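Local coordinates for plasmin and fibronectin-binding protein A (Streptococcus pneumoniae, PDB 4MR0), which acts as a fibronectin-dependent adhesin and invasin on the pneumococcal surface, binding human fibronectin, plasmin, plasminogen and serum albumin, at residues A[225-230]-A[287-292]; A[298-303]-A[344-349]; A[506-511]-A[530-535]; A[516-521]-A[550-555]. All coordinates share one frame; numbering follows the deposited sequence.

Interaction 1 (A[225-230]-A[287-292]); sequences GALNEE and GQALPK
Leu227 reaches from the loop 225-230 to Ala289 and Pro291, where the chain leaves strand 278-289. The pairing illustrates how a right-handed parallel beta-helix of the pectate lyase-like kind packs an irregular loop against the end of strand 278-289; in the stack of coils, strand 260-265 lies between that strand and strand 220-222, which the loop follows. The two pieces run roughly in the same direction, 27° apart over the parts that touch, and no hydrogen bond joins them.

Apolar side chains make the first group of contacts. In Leu227, CG is anti to the carbonyl carbon (chi1 -57°), and from it the two methyls take different partners. CD2 meets Ala289 CB at 3.9 Å and also packs against Pro291 CB at 4.1 Å. Tyr265 of strand 260-265 touches both Leu227 and Pro291, adding an aromatic neighbour to this apolar group. The Leu227 side chain lies about 4 Å from a bound manganese ion, although a leucine side chain offers no ligand atom.

Contacts between carbon and backbone oxygen complete the interface. Leu227 CD1 lies 3.5 Å from Leu290 O, so this methyl rests by the main chain of the second segment. At the strand's last residue, Ala289 points its methyl at the loop, where Ala289 CB stands 3.2 Å from Gly225 O.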
loop_
_atom_site.group_PDB
_atom_site.type_symbol
_atom_site.label_atom_id
_atom_site.label_comp_id
_atom_site.label_asym_id
_atom_site.label_seq_id
_atom_site.Cartn_x
_atom_site.Cartn_y
_atom_site.Cartn_z
ATOM N N GLY A 225 12.558 7.990 12.186
ATOM C CA GLY A 225 11.755 7.296 13.178
ATOM C C GLY A 225 12.346 6.153 13.988
ATOM O O GLY A 225 11.615 5.514 14.743
ATOM N N ALA A 226 13.641 5.888 13.855
ATOM C CA ALA A 226 14.268 4.797 14.608
ATOM C C ALA A 226 13.932 4.901 16.100
ATOM O O ALA A 226 13.853 6.003 16.656
ATOM C CB ALA A 226 15.784 4.811 14.403
ATOM N N LEU A 227 13.740 3.749 16.740
ATOM C CA LEU A 227 13.373 3.693 18.154
ATOM C C LEU A 227 14.515 3.922 19.135
ATOM O O LEU A 227 15.687 3.755 18.798
ATOM C CB LEU A 227 12.744 2.340 18.484
ATOM C CG LEU A 227 11.515 1.882 17.697
ATOM C CD1 LEU A 227 11.093 0.516 18.205
ATOM C CD2 LEU A 227 10.387 2.890 17.847
ATOM N N ASN A 228 14.146 4.308 20.356
ATOM C CA ASN A 228 15.114 4.517 21.425
ATOM C C ASN A 228 15.497 3.120 21.902
ATOM O O ASN A 228 14.869 2.138 21.505
ATOM C CB ASN A 228 14.497 5.317 22.581
ATOM C CG ASN A 228 13.163 4.755 23.041
ATOM O OD1 ASN A 228 12.905 3.557 22.919
ATOM N ND2 ASN A 228 12.314 5.619 23.586
ATOM N N GLU A 229 16.508 3.021 22.755
ATOM C CA GLU A 229 16.949 1.712 23.224
ATOM C C GLU A 229 15.848 0.894 23.899
ATOM O O GLU A 229 15.874 -0.336 23.854
ATOM C CB GLU A 229 18.151 1.859 24.161
ATOM C CG GLU A 229 18.927 0.558 24.346
ATOM C CD GLU A 229 20.169 0.737 25.197
ATOM O OE1 GLU A 229 20.799 -0.287 25.558
ATOM O OE2 GLU A 229 20.522 1.900 25.501
ATOM N N GLU A 230 14.878 1.564 24.515
ATOM C CA GLU A 230 13.780 0.859 25.170
ATOM C C GLU A 230 12.747 0.399 24.144
ATOM O O GLU A 230 11.884 -0.423 24.449
ATOM C CB GLU A 230 13.078 1.752 26.202
ATOM C CG GLU A 230 13.988 2.383 27.239
ATOM C CD GLU A 230 14.568 3.706 26.773
ATOM O OE1 GLU A 230 15.296 3.720 25.754
ATOM O OE2 GLU A 230 14.292 4.735 27.429
ATOM N N GLY A 287 12.349 0.520 5.827
ATOM C CA GLY A 287 12.126 0.550 7.260
ATOM C C GLY A 287 10.976 1.324 7.863
ATOM O O GLY A 287 10.684 2.470 7.499
ATOM N N GLN A 288 10.321 0.663 8.809
ATOM C CA GLN A 288 9.214 1.241 9.547
ATOM C C GLN A 288 9.410 0.812 10.995
ATOM O O GLN A 288 9.447 -0.386 11.303
ATOM C CB GLN A 288 7.881 0.726 9.018
ATOM C CG GLN A 288 6.687 1.262 9.775
ATOM C CD GLN A 288 5.382 0.941 9.084
ATOM O OE1 GLN A 288 5.090 -0.222 8.788
ATOM N NE2 GLN A 288 4.585 1.972 8.821
ATOM N N ALA A 289 9.556 1.791 11.879
ATOM C CA ALA A 289 9.770 1.508 13.290
ATOM C C ALA A 289 8.448 1.243 13.997
ATOM O O ALA A 289 7.491 2.005 13.850
ATOM C CB ALA A 289 10.503 2.671 13.944
ATOM N N LEU A 290 8.405 0.154 14.761
ATOM C CA LEU A 290 7.209 -0.235 15.497
ATOM C C LEU A 290 7.551 -0.387 16.982
ATOM O O LEU A 290 8.255 -1.318 17.374
ATOM C CB LEU A 290 6.667 -1.555 14.940
ATOM C CG LEU A 290 6.408 -1.613 13.426
ATOM C CD1 LEU A 290 5.968 -3.014 13.034
ATOM C CD2 LEU A 290 5.347 -0.588 13.032
ATOM N N PRO A 291 7.058 0.534 17.827
ATOM C CA PRO A 291 7.310 0.515 19.274
ATOM C C PRO A 291 6.622 -0.609 20.057
ATOM O O PRO A 291 5.570 -1.108 19.657
ATOM C CB PRO A 291 6.842 1.899 19.715
ATOM C CG PRO A 291 5.712 2.175 18.774
ATOM C CD PRO A 291 6.274 1.723 17.447
ATOM N N LYS A 292 7.239 -0.994 21.176
ATOM C CA LYS A 292 6.735 -2.049 22.064
ATOM C C LYS A 292 5.228 -1.982 22.294
ATOM O O LYS A 292 4.497 -2.951 22.081
ATOM C CB LYS A 292 7.386 -1.947 23.451
ATOM C CG LYS A 292 8.809 -2.448 23.615
ATOM C CD LYS A 292 9.201 -2.300 25.093
ATOM C CE LYS A 292 10.594 -2.831 25.405
ATOM N NZ LYS A 292 10.709 -4.302 25.196
#

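Interaction 2 (A[298-303]-A[344-349]); sequences QIISKE and ELVTAI
Glu303 and Thr347 bring the two backbones closest, with 4.7 Å between Glu303 CA and Thr347 CA. Contact is largely between main chains here: Glu303 CA makes a CA-H...O approach to Thr347 O at 3.2 Å. No direct hydrogen bond links the segments, and Thr347 N is buried without a partner. Ahead of Glu303, a type I turn from Ile299 to Lys302 is closed by Lys302 N giving its hydrogen to Ile299 O at 3.1 Å, and this reversal carries the chain from the short helix 296-299 toward Thr347.

Val346 carries the apolar side-chain contact. Ile299 CG2 presses on Val346 CG2 at 3.7 Å, the two side chains crossing at about a right angle. Val346 CG1, anti to the backbone N (chi1 177°), touches the same Ile299 methyl and lies 4.0 Å from Ile300 CA. Farther along, Glu303 and Thr347 run side by side, pointing the same way, with Glu303 CG 3.6 Å from Thr347 CG2. The chain of Glu303 bends at chi2 (91°), and its carboxylate OE2 is hydrogen-bonded to His352 ND1. A water sits between Ile300 O and Thr347 OG1, but its distances to both are so short that this bridge is doubtful.

Just beyond Thr347 the chain turns a corner at Ala348 and Ile349, where strands on different faces meet. Such corners, stacked coil upon coil, are characteristic of the parallel beta-helix, and the PbH1 repeat 326-348 ends within this one, at Ala348.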
loop_
_atom_site.group_PDB
_atom_site.type_symbol
_atom_site.label_atom_id
_atom_site.label_comp_id
_atom_site.label_asym_id
_atom_site.label_seq_id
_atom_site.Cartn_x
_atom_site.Cartn_y
_atom_site.Cartn_z
ATOM N N GLN A 298 -3.727 -1.038 15.446
ATOM C CA GLN A 298 -3.048 0.172 15.004
ATOM C C GLN A 298 -1.953 -0.153 13.986
ATOM O O GLN A 298 -1.785 0.551 12.991
ATOM C CB GLN A 298 -2.433 0.882 16.212
ATOM C CG GLN A 298 -3.445 1.261 17.289
ATOM C CD GLN A 298 -2.786 1.641 18.608
ATOM O OE1 GLN A 298 -2.178 0.801 19.278
ATOM N NE2 GLN A 298 -2.904 2.910 18.986
ATOM N N ILE A 299 -1.218 -1.228 14.242
ATOM C CA ILE A 299 -0.127 -1.645 13.368
ATOM C C ILE A 299 -0.509 -1.871 11.903
ATOM O O ILE A 299 0.088 -1.276 11.012
ATOM C CB ILE A 299 0.548 -2.927 13.915
ATOM C CG1 ILE A 299 1.293 -2.606 15.216
ATOM C CG2 ILE A 299 1.505 -3.498 12.886
ATOM C CD1 ILE A 299 1.998 -3.800 15.833
ATOM N N ILE A 300 -1.494 -2.726 11.654
ATOM C CA ILE A 300 -1.897 -3.018 10.281
ATOM C C ILE A 300 -2.586 -1.857 9.560
ATOM O O ILE A 300 -2.864 -1.936 8.368
ATOM C CB ILE A 300 -2.808 -4.265 10.223
ATOM C CG1 ILE A 300 -4.114 -4.007 10.976
ATOM C CG2 ILE A 300 -2.077 -5.459 10.824
ATOM C CD1 ILE A 300 -5.119 -5.145 10.874
ATOM N N SER A 301 -2.860 -0.776 10.277
ATOM C CA SER A 301 -3.502 0.377 9.664
ATOM C C SER A 301 -2.441 1.375 9.202
ATOM O O SER A 301 -2.761 2.507 8.841
ATOM C CB SER A 301 -4.435 1.060 10.666
ATOM O OG SER A 301 -3.690 1.683 11.700
ATOM N N LYS A 302 -1.179 0.956 9.209
ATOM C CA LYS A 302 -0.101 1.850 8.803
ATOM C C LYS A 302 0.594 1.472 7.498
ATOM O O LYS A 302 1.698 0.925 7.510
ATOM C CB LYS A 302 0.934 1.960 9.927
ATOM C CG LYS A 302 0.424 2.698 11.156
ATOM C CD LYS A 302 -0.196 4.037 10.767
ATOM C CE LYS A 302 -0.523 4.884 11.986
ATOM N NZ LYS A 302 -1.379 4.145 12.961
ATOM N N GLU A 303 -0.055 1.782 6.379
ATOM C CA GLU A 303 0.492 1.495 5.056
ATOM C C GLU A 303 1.573 2.524 4.733
ATOM O O GLU A 303 1.412 3.705 5.040
ATOM C CB GLU A 303 -0.615 1.577 3.993
ATOM C CG GLU A 303 -1.830 0.686 4.250
ATOM C CD GLU A 303 -2.926 1.376 5.051
ATOM O OE1 GLU A 303 -2.707 2.511 5.537
ATOM O OE2 GLU A 303 -4.012 0.779 5.196
ATOM N N GLU A 344 11.027 -4.430 8.570
ATOM C CA GLU A 344 10.237 -4.426 7.348
ATOM C C GLU A 344 8.912 -3.679 7.508
ATOM O O GLU A 344 8.328 -3.653 8.589
ATOM C CB GLU A 344 9.965 -5.868 6.897
ATOM C CG GLU A 344 11.214 -6.717 6.672
ATOM C CD GLU A 344 11.754 -7.362 7.951
ATOM O OE1 GLU A 344 11.199 -7.113 9.044
ATOM O OE2 GLU A 344 12.738 -8.127 7.856
ATOM N N LEU A 345 8.450 -3.065 6.423
ATOM C CA LEU A 345 7.187 -2.333 6.432
ATOM C C LEU A 345 6.080 -3.337 6.749
ATOM O O LEU A 345 6.228 -4.531 6.478
ATOM C CB LEU A 345 6.928 -1.710 5.058
ATOM C CG LEU A 345 8.106 -1.031 4.348
ATOM C CD1 LEU A 345 7.633 -0.501 2.998
ATOM C CD2 LEU A 345 8.666 0.102 5.201
ATOM N N VAL A 346 4.984 -2.863 7.331
ATOM C CA VAL A 346 3.866 -3.738 7.664
ATOM C C VAL A 346 3.037 -3.994 6.399
ATOM O O VAL A 346 2.812 -5.141 6.003
ATOM C CB VAL A 346 2.974 -3.103 8.757
ATOM C CG1 VAL A 346 1.776 -3.997 9.051
ATOM C CG2 VAL A 346 3.799 -2.896 10.027
ATOM N N THR A 347 2.599 -2.910 5.768
ATOM C CA THR A 347 1.807 -2.973 4.543
ATOM C C THR A 347 2.396 -1.921 3.617
ATOM O O THR A 347 2.465 -0.748 3.973
ATOM C CB THR A 347 0.326 -2.636 4.817
ATOM O OG1 THR A 347 -0.249 -3.665 5.626
ATOM C CG2 THR A 347 -0.458 -2.530 3.515
ATOM N N ALA A 348 2.835 -2.331 2.432
ATOM C CA ALA A 348 3.436 -1.370 1.514
ATOM C C ALA A 348 2.454 -0.365 0.917
ATOM O O ALA A 348 2.700 0.843 0.947
ATOM C CB ALA A 348 4.176 -2.103 0.388
ATOM N N ILE A 349 1.336 -0.861 0.395
ATOM C CA ILE A 349 0.366 0.005 -0.270
ATOM C C ILE A 349 -1.076 -0.381 0.002
ATOM O O ILE A 349 -1.410 -1.567 0.051
ATOM C CB ILE A 349 0.549 -0.056 -1.814
ATOM C CG1 ILE A 349 2.001 0.230 -2.192
ATOM C CG2 ILE A 349 -0.384 0.945 -2.498
ATOM C CD1 ILE A 349 2.332 -0.113 -3.644
HETATM O O HOH W 1 -2.572 -2.932 6.166
#

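Interaction 3 (A[506-511]-A[530-535])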
loop_
_atom_site.group_PDB
_atom_site.type_symbol
_atom_site.label_atom_id
_atom_site.label_comp_id
_atom_site.label_asym_id
_atom_site.label_seq_id
_atom_site.Cartn_x
_atom_site.Cartn_y
_atom_site.Cartn_z
ATOM N N ILE A 506 -6.013 -23.373 -4.853
ATOM C CA ILE A 506 -7.042 -22.348 -4.941
ATOM C C ILE A 506 -8.301 -22.744 -4.180
ATOM O O ILE A 506 -8.779 -23.875 -4.291
ATOM C CB ILE A 506 -7.435 -22.081 -6.412
ATOM C CG1 ILE A 506 -6.230 -21.538 -7.178
ATOM C CG2 ILE A 506 -8.611 -21.105 -6.477
ATOM C CD1 ILE A 506 -6.390 -21.593 -8.690
ATOM N N VAL A 507 -8.832 -21.806 -3.404
ATOM C CA VAL A 507 -10.057 -22.041 -2.663
ATOM C C VAL A 507 -11.061 -20.970 -3.052
ATOM O O VAL A 507 -10.792 -19.777 -2.906
ATOM C CB VAL A 507 -9.845 -21.970 -1.129
ATOM C CG1 VAL A 507 -11.191 -22.098 -0.422
ATOM C CG2 VAL A 507 -8.901 -23.076 -0.671
ATOM N N ILE A 508 -12.203 -21.400 -3.577
ATOM C CA ILE A 508 -13.266 -20.484 -3.963
ATOM C C ILE A 508 -14.435 -20.864 -3.068
ATOM O O ILE A 508 -14.997 -21.957 -3.186
ATOM C CB ILE A 508 -13.632 -20.643 -5.448
ATOM C CG1 ILE A 508 -12.456 -20.173 -6.305
ATOM C CG2 ILE A 508 -14.882 -19.832 -5.775
ATOM C CD1 ILE A 508 -12.684 -20.326 -7.797
ATOM N N GLU A 509 -14.787 -19.954 -2.167
ATOM C CA GLU A 509 -15.836 -20.202 -1.194
ATOM C C GLU A 509 -16.980 -19.205 -1.192
ATOM O O GLU A 509 -16.764 -18.000 -1.107
ATOM C CB GLU A 509 -15.203 -20.243 0.199
ATOM C CG GLU A 509 -16.170 -20.491 1.337
ATOM C CD GLU A 509 -15.469 -20.515 2.689
ATOM O OE1 GLU A 509 -14.222 -20.653 2.717
ATOM O OE2 GLU A 509 -16.167 -20.409 3.720
ATOM N N ASP A 510 -18.202 -19.724 -1.273
ATOM C CA ASP A 510 -19.407 -18.894 -1.238
ATOM C C ASP A 510 -19.530 -17.831 -2.317
ATOM O O ASP A 510 -20.200 -16.819 -2.114
ATOM C CB ASP A 510 -19.526 -18.219 0.129
ATOM C CG ASP A 510 -20.034 -19.156 1.197
ATOM O OD1 ASP A 510 -21.241 -19.480 1.168
ATOM O OD2 ASP A 510 -19.229 -19.575 2.060
ATOM N N SER A 511 -18.900 -18.055 -3.463
ATOM C CA SER A 511 -18.976 -17.088 -4.549
ATOM C C SER A 511 -20.200 -17.361 -5.417
ATOM O O SER A 511 -20.624 -18.508 -5.565
ATOM C CB SER A 511 -17.692 -17.133 -5.377
ATOM O OG SER A 511 -16.580 -16.779 -4.566
ATOM N N ILE A 530 -7.832 -27.479 -6.187
ATOM C CA ILE A 530 -8.947 -26.544 -6.282
ATOM C C ILE A 530 -10.100 -26.966 -5.378
ATOM O O ILE A 530 -10.536 -28.116 -5.404
ATOM C CB ILE A 530 -9.482 -26.471 -7.733
ATOM C CG1 ILE A 530 -8.343 -26.121 -8.691
ATOM C CG2 ILE A 530 -10.603 -25.443 -7.829
ATOM C CD1 ILE A 530 -8.715 -26.249 -10.157
ATOM N N SER A 531 -10.586 -26.026 -4.575
ATOM C CA SER A 531 -11.707 -26.273 -3.677
ATOM C C SER A 531 -12.815 -25.283 -4.024
ATOM O O SER A 531 -12.651 -24.075 -3.860
ATOM C CB SER A 531 -11.284 -26.074 -2.220
ATOM O OG SER A 531 -10.217 -26.935 -1.876
ATOM N N PHE A 532 -13.935 -25.801 -4.518
ATOM C CA PHE A 532 -15.081 -24.977 -4.894
ATOM C C PHE A 532 -16.155 -25.288 -3.859
ATOM O O PHE A 532 -16.872 -26.288 -3.963
ATOM C CB PHE A 532 -15.532 -25.353 -6.309
ATOM C CG PHE A 532 -16.572 -24.440 -6.893
ATOM C CD1 PHE A 532 -16.687 -23.120 -6.471
ATOM C CD2 PHE A 532 -17.406 -24.893 -7.911
ATOM C CE1 PHE A 532 -17.616 -22.262 -7.055
ATOM C CE2 PHE A 532 -18.339 -24.041 -8.506
ATOM C CZ PHE A 532 -18.445 -22.722 -8.075
ATOM N N ILE A 533 -16.258 -24.411 -2.865
ATOM C CA ILE A 533 -17.174 -24.586 -1.744
ATOM C C ILE A 533 -18.329 -23.599 -1.606
ATOM O O ILE A 533 -18.192 -22.413 -1.894
ATOM C CB ILE A 533 -16.380 -24.526 -0.429
ATOM C CG1 ILE A 533 -15.333 -25.639 -0.401
ATOM C CG2 ILE A 533 -17.316 -24.618 0.750
ATOM C CD1 ILE A 533 -14.280 -25.442 0.667
ATOM N N LYS A 534 -19.463 -24.107 -1.136
ATOM C CA LYS A 534 -20.636 -23.281 -0.889
ATOM C C LYS A 534 -21.138 -23.663 0.498
ATOM O O LYS A 534 -20.908 -24.779 0.960
ATOM C CB LYS A 534 -21.732 -23.537 -1.923
ATOM C CG LYS A 534 -22.339 -24.926 -1.847
ATOM C CD LYS A 534 -23.628 -25.009 -2.651
ATOM C CE LYS A 534 -24.263 -26.384 -2.521
ATOM N NZ LYS A 534 -25.571 -26.459 -3.230
ATOM N N SER A 535 -21.812 -22.743 1.171
ATOM C CA SER A 535 -22.319 -23.035 2.499
ATOM C C SER A 535 -23.796 -22.708 2.584
ATOM O O SER A 535 -24.317 -21.924 1.794
ATOM C CB SER A 535 -21.570 -22.218 3.555
ATOM O OG SER A 535 -22.028 -20.876 3.572
HETATM O O HOH W 2 -18.063 -20.849 -4.298
#
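Ile508 and Phe532 sit opposite each other on two strands that run parallel, their directions only 5° apart and their axes 4.7 Å from one another. Backbone hydrogen bonds set the register. Ile508 gives its N-H to Ser531 O in a nearly straight bond (176°) and accepts one from Ile533 N, while Ser531 N bonds to Ile506 O and Asp510 N to Ile533 O; all four measure 2.7 to 2.8 Å.

Apolar contact follows the same register. Ile508 CG2, anti to its backbone N, lies 3.8 Å from Phe532 CD1, and the two side chains are set obliquely. The ring of Phe532 also meets Tyr560 edge-to-face. Ile506 and Ile530 lie on this face too, and Val517 of strand 515-523 and Leu492 of strand 490-500 pack on Ile508 from another wall of the helix. On the other face, Val507 CG2 approaches Ser531 CB at 4.1 Å.

Polar side chains join the strands where the pairing ends. Asp510 OD1 receives Ser535 OG at 2.9 Å on its syn lone pair, with a weak second bond from Ser535 N at 3.3 Å, so one carboxylate oxygen takes both donors of a single serine. A water accepts from Ser511 N and donates to Ile533 O at 2.9 Å, giving that carbonyl a second partner beside Asp510 N.

In-register parallel strands from successive coils form a wall of the parallel beta-helix, and their aligned isoleucines and phenylalanine stack in its interior; Ile506 to Asp510 close the PbH1 repeat 489-510.

Interaction 4 (A[516-521]-A[550-555]); sequences TVLNNQ and NFNIVT
Thr516 opens a short antiparallel pairing with the strand 551-555, part of the hairpin that follows the coils of the parallel beta-helix near the C-terminal end of the model. Thr516 CA makes a CA-H...O contact with Ile553 O, and Thr516 OG1 shares a water with Thr555 N.

Val517 and Ile553 form a hydrogen-bonded pair. Val517 N gives to Ile553 O and Ile553 N returns a bond to Val517 O, each 2.9 Å long. Their side chains lie side by side, pointing the same way, with 3.9 Å between Val517 CB and Ile553 CB. This is a single bridge between strands whose directions differ by 152°. Leu518 follows with its CD2 methyl 3.8 Å from Asn552 CB, the two side chains crossing at about a right angle, and the same methyl also meets Val554 CG1.

At Asn519 the contact becomes polar and two-way. Asn519 N bonds to Asn552 OD1 at 2.7 Å from above the carbonyl plane, while Asn552 ND2 gives to Asn519 OD1 at 3.2 Å, the two amide planes standing 81° apart. Asn552 CG, anti to the carbonyl carbon (chi1 -62°), lies 3.6 Å from Asn519 N, carrying the amide to that N-H. Asn520 gives both its backbone N and its ND2 to a water that also lies 2.9 Å from Phe551 O; ND2 is further bonded to Val494 O, and Asn520 OD1 binds Asn497 N of the neighbouring coil. Finally, Asn550 ND2 donates to Asn520 O at 2.6 Å, and that carbonyl oxygen lies close to the plane of the Asn550 amide.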
loop_
_atom_site.group_PDB
_atom_site.type_symbol
_atom_site.label_atom_id
_atom_site.label_comp_id
_atom_site.label_asym_id
_atom_site.label_seq_id
_atom_site.Cartn_x
_atom_site.Cartn_y
_atom_site.Cartn_z
ATOM N N THR A 516 -15.216 -18.454 -13.548
ATOM C CA THR A 516 -14.412 -19.096 -14.582
ATOM C C THR A 516 -13.038 -19.408 -14.021
ATOM O O THR A 516 -12.309 -18.507 -13.614
ATOM C CB THR A 516 -14.224 -18.177 -15.809
ATOM O OG1 THR A 516 -15.493 -17.684 -16.242
ATOM C CG2 THR A 516 -13.581 -18.952 -16.957
ATOM N N VAL A 517 -12.696 -20.689 -13.986
ATOM C CA VAL A 517 -11.402 -21.131 -13.485
ATOM C C VAL A 517 -10.820 -21.991 -14.596
ATOM O O VAL A 517 -11.235 -23.133 -14.786
ATOM C CB VAL A 517 -11.565 -21.957 -12.196
ATOM C CG1 VAL A 517 -10.204 -22.411 -11.688
ATOM C CG2 VAL A 517 -12.264 -21.116 -11.136
ATOM N N LEU A 518 -9.861 -21.438 -15.334
ATOM C CA LEU A 518 -9.295 -22.155 -16.469
ATOM C C LEU A 518 -7.794 -22.356 -16.533
ATOM O O LEU A 518 -7.007 -21.414 -16.424
ATOM C CB LEU A 518 -9.728 -21.477 -17.773
ATOM C CG LEU A 518 -11.223 -21.250 -17.996
ATOM C CD1 LEU A 518 -11.418 -20.333 -19.197
ATOM C CD2 LEU A 518 -11.930 -22.585 -18.200
ATOM N N ASN A 519 -7.423 -23.613 -16.730
ATOM C CA ASN A 519 -6.044 -24.029 -16.903
ATOM C C ASN A 519 -4.966 -23.476 -15.986
ATOM O O ASN A 519 -3.978 -22.904 -16.443
ATOM C CB ASN A 519 -5.664 -23.790 -18.359
ATOM C CG ASN A 519 -6.703 -24.355 -19.318
ATOM O OD1 ASN A 519 -7.083 -25.518 -19.214
ATOM N ND2 ASN A 519 -7.165 -23.535 -20.248
ATOM N N ASN A 520 -5.160 -23.653 -14.689
ATOM C CA ASN A 520 -4.165 -23.232 -13.720
ATOM C C ASN A 520 -3.237 -24.446 -13.629
ATOM O O ASN A 520 -3.631 -25.550 -14.005
ATOM C CB ASN A 520 -4.830 -22.952 -12.375
ATOM C CG ASN A 520 -5.759 -21.754 -12.427
ATOM O OD1 ASN A 520 -5.312 -20.607 -12.470
ATOM N ND2 ASN A 520 -7.061 -22.013 -12.434
ATOM N N GLN A 521 -2.009 -24.242 -13.168
ATOM C CA GLN A 521 -1.044 -25.332 -13.038
ATOM C C GLN A 521 -0.634 -25.519 -11.581
ATOM O O GLN A 521 -0.458 -24.545 -10.843
ATOM C CB GLN A 521 0.188 -25.049 -13.903
ATOM C CG GLN A 521 -0.009 -25.362 -15.381
ATOM C CD GLN A 521 1.111 -24.809 -16.248
ATOM O OE1 GLN A 521 2.294 -24.930 -15.914
ATOM N NE2 GLN A 521 0.743 -24.206 -17.377
ATOM N N ASN A 550 -6.387 -31.384 -10.995
ATOM C CA ASN A 550 -6.544 -30.161 -11.762
ATOM C C ASN A 550 -7.773 -30.275 -12.663
ATOM O O ASN A 550 -7.997 -31.302 -13.305
ATOM C CB ASN A 550 -5.302 -29.926 -12.619
ATOM C CG ASN A 550 -5.190 -28.495 -13.109
ATOM O OD1 ASN A 550 -6.182 -27.761 -13.163
ATOM N ND2 ASN A 550 -3.976 -28.091 -13.476
ATOM N N PHE A 551 -8.575 -29.220 -12.693
ATOM C CA PHE A 551 -9.765 -29.188 -13.532
ATOM C C PHE A 551 -10.188 -27.750 -13.749
ATOM O O PHE A 551 -9.604 -26.831 -13.174
ATOM C CB PHE A 551 -10.924 -29.974 -12.903
ATOM C CG PHE A 551 -11.323 -29.497 -11.533
ATOM C CD1 PHE A 551 -10.622 -29.912 -10.404
ATOM C CD2 PHE A 551 -12.417 -28.647 -11.368
ATOM C CE1 PHE A 551 -11.001 -29.485 -9.131
ATOM C CE2 PHE A 551 -12.804 -28.213 -10.101
ATOM C CZ PHE A 551 -12.096 -28.635 -8.980
ATOM N N ASN A 552 -11.197 -27.554 -14.588
ATOM C CA ASN A 552 -11.681 -26.218 -14.858
ATOM C C ASN A 552 -13.121 -26.065 -14.413
ATOM O O ASN A 552 -13.847 -27.044 -14.245
ATOM C CB ASN A 552 -11.567 -25.888 -16.349
ATOM C CG ASN A 552 -10.133 -25.911 -16.845
ATOM O OD1 ASN A 552 -9.200 -25.585 -16.106
ATOM N ND2 ASN A 552 -9.951 -26.279 -18.113
ATOM N N ILE A 553 -13.517 -24.820 -14.202
ATOM C CA ILE A 553 -14.873 -24.507 -13.802
ATOM C C ILE A 553 -15.365 -23.462 -14.778
ATOM O O ILE A 553 -14.637 -22.529 -15.114
ATOM C CB ILE A 553 -14.934 -23.905 -12.390
ATOM C CG1 ILE A 553 -14.347 -24.891 -11.378
ATOM C CG2 ILE A 553 -16.377 -23.550 -12.045
ATOM C CD1 ILE A 553 -14.210 -24.318 -9.980
ATOM N N VAL A 554 -16.592 -23.626 -15.244
ATOM C CA VAL A 554 -17.174 -22.672 -16.168
ATOM C C VAL A 554 -18.608 -22.467 -15.738
ATOM O O VAL A 554 -19.177 -23.304 -15.034
ATOM C CB VAL A 554 -17.147 -23.192 -17.630
ATOM C CG1 VAL A 554 -15.732 -23.604 -18.005
ATOM C CG2 VAL A 554 -18.108 -24.362 -17.798
ATOM N N THR A 555 -19.186 -21.349 -16.149
ATOM C CA THR A 555 -20.565 -21.046 -15.814
ATOM C C THR A 555 -21.350 -21.084 -17.111
ATOM O O THR A 555 -21.027 -20.380 -18.065
ATOM C CB THR A 555 -20.683 -19.653 -15.175
ATOM O OG1 THR A 555 -19.859 -19.601 -14.004
ATOM C CG2 THR A 555 -22.124 -19.361 -14.786
HETATM O O HOH W 3 -17.653 -19.340 -17.561
HETATM O O HOH W 4 -7.305 -25.037 -13.438
#

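The four contacts sample two regions of one elongated beta-helix. Interactions 1 and 2 lie with their centres 14 Å apart and touch: Gln288 OE1 is 3.0 Å from Val346 N, and Leu290 CD1 packs on Val346 CG2. Manganese ions lie near both, about 4 Å from the side chain of Leu227 and about 6 Å from that of Glu303. Interactions 3 and 4, with centres 13 Å apart, interlock by alternating segments: Ile508 CD1 meets Val517 CG2 at 3.5 Å, and Phe532 packs on Ile553. The two regions do not touch; centres of interactions 1 and 4 are 46 Å apart, on opposite sides of the chain's centre.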